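Local coordinates for protein 3,4-dihydroxy-2-butanone 4-phosphate synthase (Acinetobacter baumannii, PDB 6MNZ) that probably converts D-ribulose 5-phosphate to formate and 3,4-dihydroxy-2-butanone 4-phosphate, a step of riboflavin biosynthesis, at residues Q204-L209 with Y224-I229; V250-F255 with V291-D296. All coordinates share one frame; numbering follows the deposited sequence.

Interaction 1: residues Q204-L209 with Y224-I229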
loop_
_atom_site.group_PDB
_atom_site.type_symbol
_atom_site.label_atom_id
_atom_site.label_comp_id
_atom_site.label_asym_id
_atom_site.label_seq_id
_atom_site.Cartn_x
_atom_site.Cartn_y
_atom_site.Cartn_z
ATOM N N GLN A 204 -10.945 -25.911 -5.063
ATOM C CA GLN A 204 -11.452 -24.843 -5.922
ATOM C C GLN A 204 -11.237 -23.516 -5.207
ATOM O O GLN A 204 -11.974 -23.148 -4.290
ATOM C CB GLN A 204 -12.921 -25.064 -6.260
ATOM C CG GLN A 204 -13.408 -24.212 -7.418
ATOM C CD GLN A 204 -14.918 -24.086 -7.461
ATOM O OE1 GLN A 204 -15.551 -23.807 -6.443
ATOM N NE2 GLN A 204 -15.473 -24.104 -8.665
ATOM N N THR A 205 -10.121 -22.868 -5.530
ATOM C CA THR A 205 -9.710 -21.657 -4.836
ATOM C C THR A 205 -10.204 -20.385 -5.512
ATOM O O THR A 205 -10.317 -19.354 -4.843
ATOM C CB THR A 205 -8.184 -21.615 -4.719
ATOM O OG1 THR A 205 -7.691 -22.927 -4.418
ATOM C CG2 THR A 205 -7.757 -20.660 -3.619
ATOM N N VAL A 206 -10.585 -20.449 -6.786
ATOM C CA VAL A 206 -10.925 -19.265 -7.565
ATOM C C VAL A 206 -12.386 -19.364 -7.982
ATOM O O VAL A 206 -12.895 -20.462 -8.231
ATOM C CB VAL A 206 -10.014 -19.121 -8.802
ATOM C CG1 VAL A 206 -10.476 -17.960 -9.671
ATOM C CG2 VAL A 206 -8.558 -18.938 -8.378
ATOM N N GLU A 207 -13.087 -18.231 -7.933
ATOM C CA GLU A 207 -14.467 -18.139 -8.388
ATOM C C GLU A 207 -14.644 -16.901 -9.256
ATOM O O GLU A 207 -14.199 -15.808 -8.890
ATOM C CB GLU A 207 -15.441 -18.095 -7.206
ATOM C CG GLU A 207 -16.894 -17.905 -7.608
ATOM C CD GLU A 207 -17.783 -17.577 -6.425
ATOM O OE1 GLU A 207 -17.279 -17.619 -5.283
ATOM O OE2 GLU A 207 -18.880 -17.025 -6.654
ATOM N N ARG A 208 -15.427 -17.052 -10.321
ATOM C CA ARG A 208 -15.764 -15.956 -11.216
ATOM C C ARG A 208 -16.837 -15.054 -10.608
ATOM O O ARG A 208 -17.693 -15.493 -9.834
ATOM C CB ARG A 208 -16.243 -16.489 -12.567
ATOM C CG ARG A 208 -17.444 -17.415 -12.488
ATOM C CD ARG A 208 -17.497 -18.336 -13.695
ATOM N NE ARG A 208 -17.690 -17.587 -14.933
ATOM C CZ ARG A 208 -17.708 -18.129 -16.145
ATOM N NH1 ARG A 208 -17.524 -19.436 -16.293
ATOM N NH2 ARG A 208 -18.145 -17.414 -17.173
ATOM N N LEU A 209 -16.866 -13.810 -11.087
ATOM C CA LEU A 209 -17.776 -12.793 -10.578
ATOM C C LEU A 209 -18.850 -12.426 -11.593
ATOM O O LEU A 209 -20.044 -12.505 -11.288
ATOM C CB LEU A 209 -16.983 -11.540 -10.175
ATOM C CG LEU A 209 -15.985 -11.657 -9.023
ATOM C CD1 LEU A 209 -15.654 -10.270 -8.489
ATOM C CD2 LEU A 209 -16.515 -12.539 -7.907
ATOM N N TYR A 224 -14.016 -11.900 -18.064
ATOM C CA TYR A 224 -14.317 -12.735 -16.906
ATOM C C TYR A 224 -13.552 -12.192 -15.703
ATOM O O TYR A 224 -12.321 -12.109 -15.733
ATOM C CB TYR A 224 -13.954 -14.193 -17.186
ATOM C CG TYR A 224 -14.699 -14.798 -18.359
ATOM C CD1 TYR A 224 -15.534 -15.894 -18.179
ATOM C CD2 TYR A 224 -14.434 -14.393 -19.662
ATOM C CE1 TYR A 224 -16.125 -16.526 -19.259
ATOM C CE2 TYR A 224 -15.119 -14.938 -20.733
ATOM C CZ TYR A 224 -15.958 -16.011 -20.524
ATOM O OH TYR A 224 -16.580 -16.616 -21.592
ATOM N N ARG A 225 -14.288 -11.693 -14.712
ATOM C CA ARG A 225 -13.712 -11.277 -13.439
ATOM C C ARG A 225 -13.747 -12.428 -12.440
ATOM O O ARG A 225 -14.820 -12.953 -12.127
ATOM C CB ARG A 225 -14.468 -10.068 -12.882
ATOM C CG ARG A 225 -14.112 -8.753 -13.565
ATOM C CD ARG A 225 -15.153 -7.672 -13.301
ATOM N NE ARG A 225 -14.724 -6.739 -12.261
ATOM C CZ ARG A 225 -15.192 -6.722 -11.015
ATOM N NH1 ARG A 225 -16.151 -7.561 -10.635
ATOM N NH2 ARG A 225 -14.744 -5.812 -10.160
ATOM N N TYR A 226 -12.587 -12.747 -11.869
ATOM C CA TYR A 226 -12.454 -13.820 -10.895
ATOM C C TYR A 226 -11.972 -13.270 -9.559
ATOM O O TYR A 226 -11.317 -12.226 -9.498
ATOM C CB TYR A 226 -11.479 -14.892 -11.388
ATOM C CG TYR A 226 -11.987 -15.674 -12.573
ATOM C CD1 TYR A 226 -11.792 -15.217 -13.868
ATOM C CD2 TYR A 226 -12.674 -16.866 -12.398
ATOM C CE1 TYR A 226 -12.143 -15.992 -14.954
ATOM C CE2 TYR A 226 -13.005 -17.658 -13.476
ATOM C CZ TYR A 226 -12.838 -17.165 -14.752
ATOM O OH TYR A 226 -13.345 -17.860 -15.825
ATOM N N ARG A 227 -12.299 -13.989 -8.486
ATOM C CA ARG A 227 -11.741 -13.730 -7.166
ATOM C C ARG A 227 -11.286 -15.037 -6.532
ATOM O O ARG A 227 -12.005 -16.039 -6.577
ATOM C CB ARG A 227 -12.766 -13.040 -6.259
ATOM C CG ARG A 227 -12.579 -11.537 -6.141
ATOM C CD ARG A 227 -13.171 -11.003 -4.846
ATOM N NE ARG A 227 -14.630 -11.077 -4.831
ATOM C CZ ARG A 227 -15.439 -10.073 -5.162
ATOM N NH1 ARG A 227 -14.945 -8.943 -5.655
ATOM N NH2 ARG A 227 -16.753 -10.236 -5.088
ATOM N N GLU A 228 -10.148 -14.985 -5.845
ATOM C CA GLU A 228 -9.596 -16.133 -5.141
ATOM C C GLU A 228 -9.819 -16.007 -3.638
ATOM O O GLU A 228 -10.013 -14.908 -3.112
ATOM C CB GLU A 228 -8.101 -16.294 -5.420
ATOM C CG GLU A 228 -7.547 -17.622 -4.928
ATOM C CD GLU A 228 -6.058 -17.762 -5.150
ATOM O OE1 GLU A 228 -5.341 -16.767 -4.914
ATOM O OE2 GLU A 228 -5.592 -18.919 -5.208
ATOM N N ILE A 229 -9.901 -17.164 -2.972
ATOM C CA ILE A 229 -10.033 -17.191 -1.521
ATOM C C ILE A 229 -8.992 -16.277 -0.901
ATOM O O ILE A 229 -7.797 -16.381 -1.198
ATOM C CB ILE A 229 -9.870 -18.630 -0.998
ATOM C CG1 ILE A 229 -10.912 -19.563 -1.617
ATOM C CG2 ILE A 229 -9.951 -18.657 0.520
ATOM C CD1 ILE A 229 -12.348 -19.155 -1.367
#
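Val206, Glu207 and Arg208 pair with Glu228, Arg227 and Tyr226 in the two strands of an antiparallel beta hairpin, at one margin of the sheet within the GTP cyclohydrolase II-like region. Glu207 and Arg227 form the hydrogen-bonded pair: Glu207 N reaches Arg227 O at 2.8 Å, and Arg227 N returns a bond to Glu207 O at 2.7 Å. Beyond the end of the strands, Ile229 N still bonds to Thr205 O (2.9 Å). Val206–Glu228 and Arg208–Tyr226 are non-hydrogen-bonded pairs whose side chains share the face turned to helix 320–336. Here Val206 crosses Tyr226 at about a right angle, its CG1 lying 3.7 Å from Tyr226 CB, while its CG2 packs on Glu228 CG at 3.8 Å. Arg208 CB rests 3.6 Å from Tyr226 CE2. Farther out, the Arg208 and Tyr224 side chains lie side by side, pointing the same way; Arg208 CZ is at the ring edge, in its plane, and Tyr224 CD1 lies over one guanidinium face, the planes 51° apart. Tyr226 OH lies over one face of the Arg208 guanidinium, offset toward the rim. On the other side of the hairpin, Leu209 crosses Arg227 at about a right angle, with Leu209 CD1 above one face of the Arg227 guanidinium. Asp336 OD2 joins the aromatic and basic partners, making a salt bridge with Arg208 NH1 and a hydrogen bond with Tyr226 OH; sharing one carboxylate oxygen in this way would probably favour the ionised acid and tie the hairpin to the end of helix 320–336.

Interaction 2: residues V250-F255 with V291-D296. With SO4 (sulfate ion), chain D.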
loop_
_atom_site.group_PDB
_atom_site.type_symbol
_atom_site.label_atom_id
_atom_site.label_comp_id
_atom_site.label_asym_id
_atom_site.label_seq_id
_atom_site.Cartn_x
_atom_site.Cartn_y
_atom_site.Cartn_z
ATOM N N VAL A 250 -2.815 -18.953 -25.196
ATOM C CA VAL A 250 -2.935 -18.584 -23.792
ATOM C C VAL A 250 -1.715 -17.769 -23.388
ATOM O O VAL A 250 -0.591 -18.066 -23.804
ATOM C CB VAL A 250 -3.082 -19.826 -22.889
ATOM C CG1 VAL A 250 -3.075 -19.421 -21.424
ATOM C CG2 VAL A 250 -4.354 -20.575 -23.236
ATOM N N ARG A 251 -1.938 -16.759 -22.549
ATOM C CA ARG A 251 -0.870 -16.145 -21.768
ATOM C C ARG A 251 -1.388 -15.852 -20.371
ATOM O O ARG A 251 -2.330 -15.070 -20.210
ATOM C CB ARG A 251 -0.369 -14.861 -22.430
ATOM C CG ARG A 251 0.673 -14.119 -21.610
ATOM C CD ARG A 251 1.868 -13.719 -22.458
ATOM N NE ARG A 251 2.889 -13.032 -21.671
ATOM C CZ ARG A 251 3.975 -13.611 -21.167
ATOM N NH1 ARG A 251 4.262 -14.877 -21.448
ATOM N NH2 ARG A 251 4.828 -12.894 -20.450
ATOM N N VAL A 252 -0.737 -16.429 -19.367
ATOM C CA VAL A 252 -0.830 -15.931 -18.000
ATOM C C VAL A 252 0.154 -14.783 -17.814
ATOM O O VAL A 252 1.342 -14.908 -18.135
ATOM C CB VAL A 252 -0.560 -17.060 -16.994
ATOM C CG1 VAL A 252 -0.365 -16.494 -15.595
ATOM C CG2 VAL A 252 -1.700 -18.064 -17.018
ATOM N N HIS A 253 -0.327 -13.676 -17.249
ATOM C CA HIS A 253 0.331 -12.380 -17.375
ATOM C C HIS A 253 0.439 -11.728 -16.005
ATOM O O HIS A 253 -0.582 -11.450 -15.367
ATOM C CB HIS A 253 -0.432 -11.469 -18.335
ATOM C CG HIS A 253 0.418 -10.404 -18.948
ATOM N ND1 HIS A 253 1.569 -10.699 -19.646
ATOM C CD2 HIS A 253 0.429 -9.065 -18.760
ATOM C CE1 HIS A 253 2.212 -9.581 -19.923
ATOM N NE2 HIS A 253 1.508 -8.572 -19.448
ATOM N N GLY A 254 1.666 -11.459 -15.574
ATOM C CA GLY A 254 1.935 -10.581 -14.439
ATOM C C GLY A 254 2.645 -9.309 -14.874
ATOM O O GLY A 254 3.581 -9.356 -15.676
ATOM N N PHE A 255 2.224 -8.183 -14.296
ATOM C CA PHE A 255 2.753 -6.883 -14.689
ATOM C C PHE A 255 4.264 -6.824 -14.481
ATOM O O PHE A 255 4.827 -7.521 -13.634
ATOM C CB PHE A 255 2.075 -5.778 -13.875
ATOM C CG PHE A 255 2.412 -4.390 -14.334
ATOM C CD1 PHE A 255 2.879 -3.448 -13.432
ATOM C CD2 PHE A 255 2.065 -3.970 -15.605
ATOM C CE1 PHE A 255 3.103 -2.144 -13.825
ATOM C CE2 PHE A 255 2.323 -2.679 -16.016
ATOM C CZ PHE A 255 2.876 -1.773 -15.133
ATOM N N VAL A 291 -4.824 -14.275 -19.343
ATOM C CA VAL A 291 -5.106 -14.182 -17.920
ATOM C C VAL A 291 -4.357 -12.992 -17.339
ATOM O O VAL A 291 -3.281 -12.609 -17.808
ATOM C CB VAL A 291 -4.734 -15.486 -17.186
ATOM C CG1 VAL A 291 -5.358 -15.512 -15.801
ATOM C CG2 VAL A 291 -5.178 -16.691 -18.002
ATOM N N TRP A 292 -4.867 -12.488 -16.217
ATOM C CA TRP A 292 -4.258 -11.367 -15.511
ATOM C C TRP A 292 -4.375 -11.628 -14.020
ATOM O O TRP A 292 -5.485 -11.794 -13.504
ATOM C CB TRP A 292 -4.932 -10.042 -15.880
ATOM C CG TRP A 292 -4.364 -8.858 -15.153
ATOM C CD1 TRP A 292 -4.740 -8.395 -13.927
ATOM C CD2 TRP A 292 -3.413 -7.915 -15.662
ATOM N NE1 TRP A 292 -4.050 -7.248 -13.623
ATOM C CE2 TRP A 292 -3.236 -6.924 -14.676
ATOM C CE3 TRP A 292 -2.651 -7.842 -16.832
ATOM C CZ2 TRP A 292 -2.265 -5.930 -14.783
ATOM C CZ3 TRP A 292 -1.725 -6.821 -16.959
ATOM C CH2 TRP A 292 -1.515 -5.901 -15.926
ATOM N N ILE A 293 -3.238 -11.666 -13.333
ATOM C CA ILE A 293 -3.229 -11.854 -11.887
ATOM C C ILE A 293 -3.515 -10.514 -11.225
ATOM O O ILE A 293 -2.778 -9.542 -11.425
ATOM C CB ILE A 293 -1.885 -12.420 -11.398
ATOM C CG1 ILE A 293 -1.298 -13.458 -12.357
ATOM C CG2 ILE A 293 -2.065 -13.047 -10.019
ATOM C CD1 ILE A 293 0.236 -13.444 -12.408
ATOM N N GLY A 294 -4.469 -10.510 -10.300
ATOM C CA GLY A 294 -4.627 -9.369 -9.422
ATOM C C GLY A 294 -3.449 -9.240 -8.472
ATOM O O GLY A 294 -2.952 -10.224 -7.922
ATOM N N GLN A 295 -2.993 -8.001 -8.294
ATOM C CA GLN A 295 -1.949 -7.665 -7.338
ATOM C C GLN A 295 -2.478 -6.572 -6.422
ATOM O O GLN A 295 -3.255 -5.716 -6.853
ATOM C CB GLN A 295 -0.682 -7.174 -8.054
ATOM C CG GLN A 295 0.544 -8.058 -7.895
ATOM C CD GLN A 295 1.793 -7.418 -8.479
ATOM O OE1 GLN A 295 1.928 -7.303 -9.697
ATOM N NE2 GLN A 295 2.621 -6.845 -7.612
ATOM N N ASP A 296 -2.086 -6.624 -5.147
ATOM C CA ASP A 296 -2.522 -5.589 -4.216
ATOM C C ASP A 296 -2.045 -4.215 -4.656
ATOM O O ASP A 296 -2.807 -3.244 -4.588
ATOM C CB ASP A 296 -2.009 -5.898 -2.810
ATOM C CG ASP A 296 -2.549 -7.200 -2.271
ATOM O OD1 ASP A 296 -3.767 -7.428 -2.410
ATOM O OD2 ASP A 296 -1.746 -8.030 -1.794
HETATM S S SO4 D . 7.870 -14.678 -20.734
HETATM O O1 SO4 D . 6.938 -15.043 -19.671
HETATM O O2 SO4 D . 7.439 -15.287 -21.990
HETATM O O3 SO4 D . 7.900 -13.226 -20.876
HETATM O O4 SO4 D . 9.204 -15.164 -20.393
#
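His253 and Trp292 meet rim to rim, neither ring over the other's face, where two parallel strands lie side by side. His253 CD2 is 3.6 Å from Trp292 CZ3, the planes are turned 40° apart, and the tryptophan atom approaches the imidazole edge near its plane. The Trp292 and Phe255 side chains lie side by side, pointing the same way, with Trp292 CH2 4.1 Å from Phe255 CD2. On the reverse face, Val252 and Val291 point the same way and touch through Val252 CG2 and Val291 CG2 at 3.9 Å, and Ile293 CD1 reaches Gly254 CA at 3.9 Å. Along the backbone, Val291 N bonds to Arg251 O at 2.8 Å, and a weak bond runs from Ile293 N to His253 O. The end of the Arg251 side chain leads away from the partner strand and uses both terminal nitrogens on a sulfate ion, probably from the crystallisation liquor, whose O1 lies at the guanidinium edge and accepts from NH1 and NH2; Ser347 OG is also hydrogen-bonded to the sulfate. Trp292 NE1 bonds to Asp300 of the second subunit, placing the aromatic face near the dimer interface. The valine face is covered by helix 320–336, with Val291 on Ile333 and both Val252 and Ile293 on Thr326, while strands 235–239 and 342–344 flank the pair within the sheet.

In the fold
Read from the N terminus, the chain leaves helix 192–202 and enters strand 206–215; a short turn brings it back along strand 220–228, and interaction 1 closes this local hairpin. Strand 235–239 follows, and only then does interaction 2 open, joining 250–255 to 291–296, with 35 residues between them. The two contacts are therefore in series, neither nesting nor crossing. They belong to the same mixed sheet: interaction 1 occupies its margin and interaction 2 its interior, with strand 235–239 between them. Their centres are 13 Å apart and they do not touch, yet both pack against helix 320–336, which spans the shared face.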